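Side-chain contacts in peptide chain release factor subunit 1 (Aeropyrum pernix, PDB 3AGK), which probably directs the termination of protein synthesis in archaea by responding to the stop codons UAA, UAG and UGA: residues A[282-285]-A[286-289]; A[330-333]-A[334-338]. One frame throughout, in Å; residues are numbered along the deposited sequence.

Contact 1 of 2, residues A[282-285]-A[286-289]; sequences AVNA and MEEF
Ala-282 to Ala-285 offer their carbonyls in turn to the amides of Met-286 to Phe-289, an unbroken run of i to i+4 bonds within the helix 277-294. The motif is one turn of a regular alpha-helix passing into the next, in the third eRF1 domain. All four bonds are nearly straight: Glu-287 N reaches Val-283 O at 3.0 Å with an N-H...O angle of 167°, and Phe-289 N meets Ala-285 O at 2.9 Å.

This stretch is a worked example of a helix covered on more than one side. Ala-282, Ala-285, Met-286 and Phe-289 face the sheet and helix 352-359. The two alanines and Met-286 rest on strand 341-345, through Ile-343 and Val-345. Phe-289 has CG anti to the backbone N (chi1 170°), which carries its ring away from the preceding turn and into an edge-to-face stack with Phe-359; its CB stays behind, 3.4 Å from Ala-285 O.

Glu-288 also reaches the sheet: it lays its CB 3.4 Å from Asn-284 O, then runs out extended past Ile-365, and its OE2 forms a salt bridge with Lys-317 of strand 316-322. Asn-284 and Glu-287 are solvent-exposed. Val-283 is buried against Lys-264 and Met-268 of helix 259-269, yet it also shares a flank with Glu-287, the two side chains lying alongside each other and pointing the same way. With CG anti to its own carbonyl carbon (chi1 -66°), Glu-287 turns back along the preceding turn: CG passes 3.5 Å from Val-283 O, and at the far end the carboxylate oxygen OE1 sits 3.5 Å from the methyl CG1 of Val-283.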
loop_
_atom_site.group_PDB
_atom_site.type_symbol
_atom_site.label_atom_id
_atom_site.label_comp_id
_atom_site.label_asym_id
_atom_site.label_seq_id
_atom_site.Cartn_x
_atom_site.Cartn_y
_atom_site.Cartn_z
ATOM N N ALA A 282 6.924 -13.191 7.762
ATOM C CA ALA A 282 5.525 -13.574 7.867
ATOM C C ALA A 282 5.316 -14.960 7.260
ATOM O O ALA A 282 4.678 -15.814 7.864
ATOM C CB ALA A 282 4.627 -12.537 7.194
ATOM N N VAL A 283 5.877 -15.182 6.073
ATOM C CA VAL A 283 5.773 -16.475 5.410
ATOM C C VAL A 283 6.460 -17.581 6.220
ATOM O O VAL A 283 5.885 -18.648 6.451
ATOM C CB VAL A 283 6.371 -16.440 3.971
ATOM C CG1 VAL A 283 6.539 -17.844 3.431
ATOM C CG2 VAL A 283 5.488 -15.612 3.024
ATOM N N ASN A 284 7.697 -17.343 6.644
ATOM C CA ASN A 284 8.383 -18.351 7.450
ATOM C C ASN A 284 7.634 -18.688 8.739
ATOM O O ASN A 284 7.597 -19.847 9.152
ATOM C CB ASN A 284 9.810 -17.929 7.753
ATOM C CG ASN A 284 10.666 -17.918 6.523
ATOM O OD1 ASN A 284 10.379 -18.624 5.550
ATOM N ND2 ASN A 284 11.714 -17.111 6.543
ATOM N N ALA A 285 7.014 -17.686 9.356
ATOM C CA ALA A 285 6.280 -17.921 10.589
ATOM C C ALA A 285 5.089 -18.837 10.314
ATOM O O ALA A 285 4.871 -19.815 11.035
ATOM C CB ALA A 285 5.833 -16.608 11.220
ATOM N N MET A 286 4.332 -18.526 9.266
ATOM C CA MET A 286 3.189 -19.357 8.866
ATOM C C MET A 286 3.573 -20.814 8.600
ATOM O O MET A 286 2.887 -21.740 9.028
ATOM C CB MET A 286 2.521 -18.785 7.625
ATOM C CG MET A 286 1.235 -18.071 7.912
ATOM S SD MET A 286 -0.086 -19.119 8.562
ATOM C CE MET A 286 -1.012 -17.820 9.342
ATOM N N GLU A 287 4.670 -21.008 7.881
ATOM C CA GLU A 287 5.166 -22.351 7.605
ATOM C C GLU A 287 5.640 -23.082 8.860
ATOM O O GLU A 287 5.335 -24.261 9.045
ATOM C CB GLU A 287 6.273 -22.311 6.553
ATOM C CG GLU A 287 5.781 -21.873 5.187
ATOM C CD GLU A 287 6.910 -21.742 4.180
ATOM O OE1 GLU A 287 6.630 -21.358 3.020
ATOM O OE2 GLU A 287 8.076 -22.019 4.553
ATOM N N GLU A 288 6.389 -22.398 9.717
ATOM C CA GLU A 288 6.801 -23.007 10.975
ATOM C C GLU A 288 5.572 -23.450 11.787
ATOM O O GLU A 288 5.525 -24.563 12.304
ATOM C CB GLU A 288 7.656 -22.042 11.795
ATOM C CG GLU A 288 8.071 -22.582 13.153
ATOM C CD GLU A 288 8.957 -21.617 13.932
ATOM O OE1 GLU A 288 9.170 -20.480 13.463
ATOM O OE2 GLU A 288 9.434 -21.995 15.023
ATOM N N PHE A 289 4.582 -22.568 11.879
ATOM C CA PHE A 289 3.339 -22.866 12.568
ATOM C C PHE A 289 2.708 -24.139 11.987
ATOM O O PHE A 289 2.285 -25.021 12.727
ATOM C CB PHE A 289 2.390 -21.650 12.490
ATOM C CG PHE A 289 0.980 -21.921 12.973
ATOM C CD1 PHE A 289 0.715 -22.149 14.313
ATOM C CD2 PHE A 289 -0.083 -21.925 12.080
ATOM C CE1 PHE A 289 -0.578 -22.393 14.758
ATOM C CE2 PHE A 289 -1.376 -22.159 12.514
ATOM C CZ PHE A 289 -1.629 -22.389 13.860
#

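Contact 2 of 2, residues A[330-333]-A[334-338]; sequences EWVE and KAKSS
Trp-331 and Lys-334 make the close-packed part of this helix end, where the ammonium group lies over an indole face. Lys-334 NZ stands 4.0 Å from the centroid of the Trp-331 six-membered ring and only 10° off its normal, a cation-pi contact almost directly above the centre. The lysine chain gets there with CG anti to its carbonyl carbon (chi1 -53°) and is extended beyond, slanting across the ring so that CD approaches Trp-331 CE3 at 4.0 Å. The indole is itself buried against helix 304-312 and strand 316-322, while its NE1 is hydrogen-bonded to Asp-327 OD2, which would limit its rotation.

Glu-330 runs alongside the lysine, but its carboxylate adds only a long salt bridge, OE2 to NZ at 4.0 Å. With an alanine in place of Lys-334, this indole face would lose its cation and the Glu-330 carboxylate would probably be left without that positive partner.

The solvent side is looser. Lys-336 is exposed and bends at chi2 to lie beside Val-332, its NZ 3.7 Å from the methyl CG1, a van der Waals contact. Here the backbone does the holding: Lys-336 N donates to Val-332 O at 2.8 Å, although Lys-336 is the first residue to leave helical angles. Two residues earlier, Lys-334 N bonds Glu-330 O at 2.9 Å and 177°. The arrangement is that of a C-terminal helix end in a beta-alpha-beta unit, here strand 316-322, helix 328-335 and strand 341-345.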
loop_
_atom_site.group_PDB
_atom_site.type_symbol
_atom_site.label_atom_id
_atom_site.label_comp_id
_atom_site.label_asym_id
_atom_site.label_seq_id
_atom_site.Cartn_x
_atom_site.Cartn_y
_atom_site.Cartn_z
ATOM N N GLU A 330 -4.768 -5.184 20.920
ATOM C CA GLU A 330 -4.768 -5.710 22.278
ATOM C C GLU A 330 -3.779 -6.850 22.396
ATOM O O GLU A 330 -2.936 -6.855 23.290
ATOM C CB GLU A 330 -6.161 -6.165 22.684
ATOM C CG GLU A 330 -7.109 -5.009 22.923
ATOM C CD GLU A 330 -8.486 -5.470 23.320
ATOM O OE1 GLU A 330 -9.460 -4.743 23.029
ATOM O OE2 GLU A 330 -8.595 -6.566 23.917
ATOM N N TRP A 331 -3.874 -7.812 21.485
ATOM C CA TRP A 331 -2.901 -8.898 21.440
ATOM C C TRP A 331 -1.466 -8.413 21.212
ATOM O O TRP A 331 -0.519 -9.019 21.714
ATOM C CB TRP A 331 -3.306 -9.932 20.401
ATOM C CG TRP A 331 -4.556 -10.625 20.792
ATOM C CD1 TRP A 331 -5.807 -10.400 20.308
ATOM C CD2 TRP A 331 -4.682 -11.644 21.783
ATOM N NE1 TRP A 331 -6.711 -11.227 20.929
ATOM C CE2 TRP A 331 -6.045 -12.002 21.840
ATOM C CE3 TRP A 331 -3.773 -12.298 22.626
ATOM C CZ2 TRP A 331 -6.521 -12.981 22.705
ATOM C CZ3 TRP A 331 -4.242 -13.269 23.480
ATOM C CH2 TRP A 331 -5.607 -13.603 23.517
ATOM N N VAL A 332 -1.306 -7.315 20.479
ATOM C CA VAL A 332 0.015 -6.719 20.290
ATOM C C VAL A 332 0.591 -6.226 21.615
ATOM O O VAL A 332 1.729 -6.534 21.966
ATOM C CB VAL A 332 -0.015 -5.562 19.278
ATOM C CG1 VAL A 332 1.284 -4.786 19.326
ATOM C CG2 VAL A 332 -0.259 -6.092 17.876
ATOM N N GLU A 333 -0.200 -5.451 22.346
ATOM C CA GLU A 333 0.209 -4.987 23.659
ATOM C C GLU A 333 0.589 -6.183 24.522
ATOM O O GLU A 333 1.689 -6.236 25.080
ATOM C CB GLU A 333 -0.921 -4.191 24.318
ATOM C CG GLU A 333 -0.695 -3.844 25.793
ATOM C CD GLU A 333 0.317 -2.727 26.004
ATOM O OE1 GLU A 333 0.944 -2.287 25.015
ATOM O OE2 GLU A 333 0.485 -2.289 27.165
ATOM N N LYS A 334 -0.324 -7.146 24.621
ATOM C CA LYS A 334 -0.094 -8.343 25.417
ATOM C C LYS A 334 1.197 -9.050 24.993
ATOM O O LYS A 334 1.889 -9.632 25.822
ATOM C CB LYS A 334 -1.300 -9.284 25.325
ATOM C CG LYS A 334 -2.644 -8.604 25.661
ATOM C CD LYS A 334 -3.858 -9.535 25.479
ATOM C CE LYS A 334 -5.188 -8.772 25.487
ATOM N NZ LYS A 334 -6.343 -9.643 25.120
ATOM N N ALA A 335 1.527 -8.989 23.704
ATOM C CA ALA A 335 2.754 -9.612 23.191
ATOM C C ALA A 335 4.007 -8.771 23.456
ATOM O O ALA A 335 5.104 -9.315 23.608
ATOM C CB ALA A 335 2.621 -9.922 21.707
ATOM N N LYS A 336 3.842 -7.449 23.481
ATOM C CA LYS A 336 4.844 -6.558 24.064
ATOM C C LYS A 336 4.783 -6.881 25.534
ATOM O O LYS A 336 3.708 -6.868 26.119
ATOM C CB LYS A 336 4.472 -5.092 23.853
ATOM C CG LYS A 336 5.166 -4.417 22.675
ATOM C CD LYS A 336 4.733 -5.008 21.344
ATOM C CE LYS A 336 5.323 -4.227 20.183
ATOM N NZ LYS A 336 4.964 -4.837 18.876
ATOM N N SER A 337 5.920 -7.189 26.136
ATOM C CA SER A 337 5.885 -7.924 27.385
ATOM C C SER A 337 5.200 -9.241 27.052
ATOM O O SER A 337 4.454 -9.322 26.078
ATOM C CB SER A 337 5.099 -7.179 28.456
ATOM O OG SER A 337 4.886 -8.019 29.576
ATOM N N SER A 338 5.437 -10.261 27.869
ATOM C CA SER A 338 5.205 -11.646 27.472
ATOM C C SER A 338 6.375 -12.031 26.595
ATOM O O SER A 338 6.571 -13.205 26.300
ATOM C CB SER A 338 3.905 -11.831 26.680
ATOM O OG SER A 338 2.772 -11.322 27.355
#

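Overall arrangement
Followed from the N terminus, the two contacts come in series within the third eRF1 domain: 282-289 is complete before 330-338 begins, and they neither nest nor cross. Each is local to a continuous stretch and closes no long loop. Contact 1 lies midway along helix 277-294, which leads into strand 300-302, helix 304-312 and strand 316-322; contact 2 then ends helix 328-335 before strand 341-345. Their centres are 19 Å apart, with nearest atoms about 13 Å apart. The mixed four-stranded sheet links them: contact 1 packs on strands 341-345 and 362-366, whereas contact 2 packs on 316-322 and on helix 304-312.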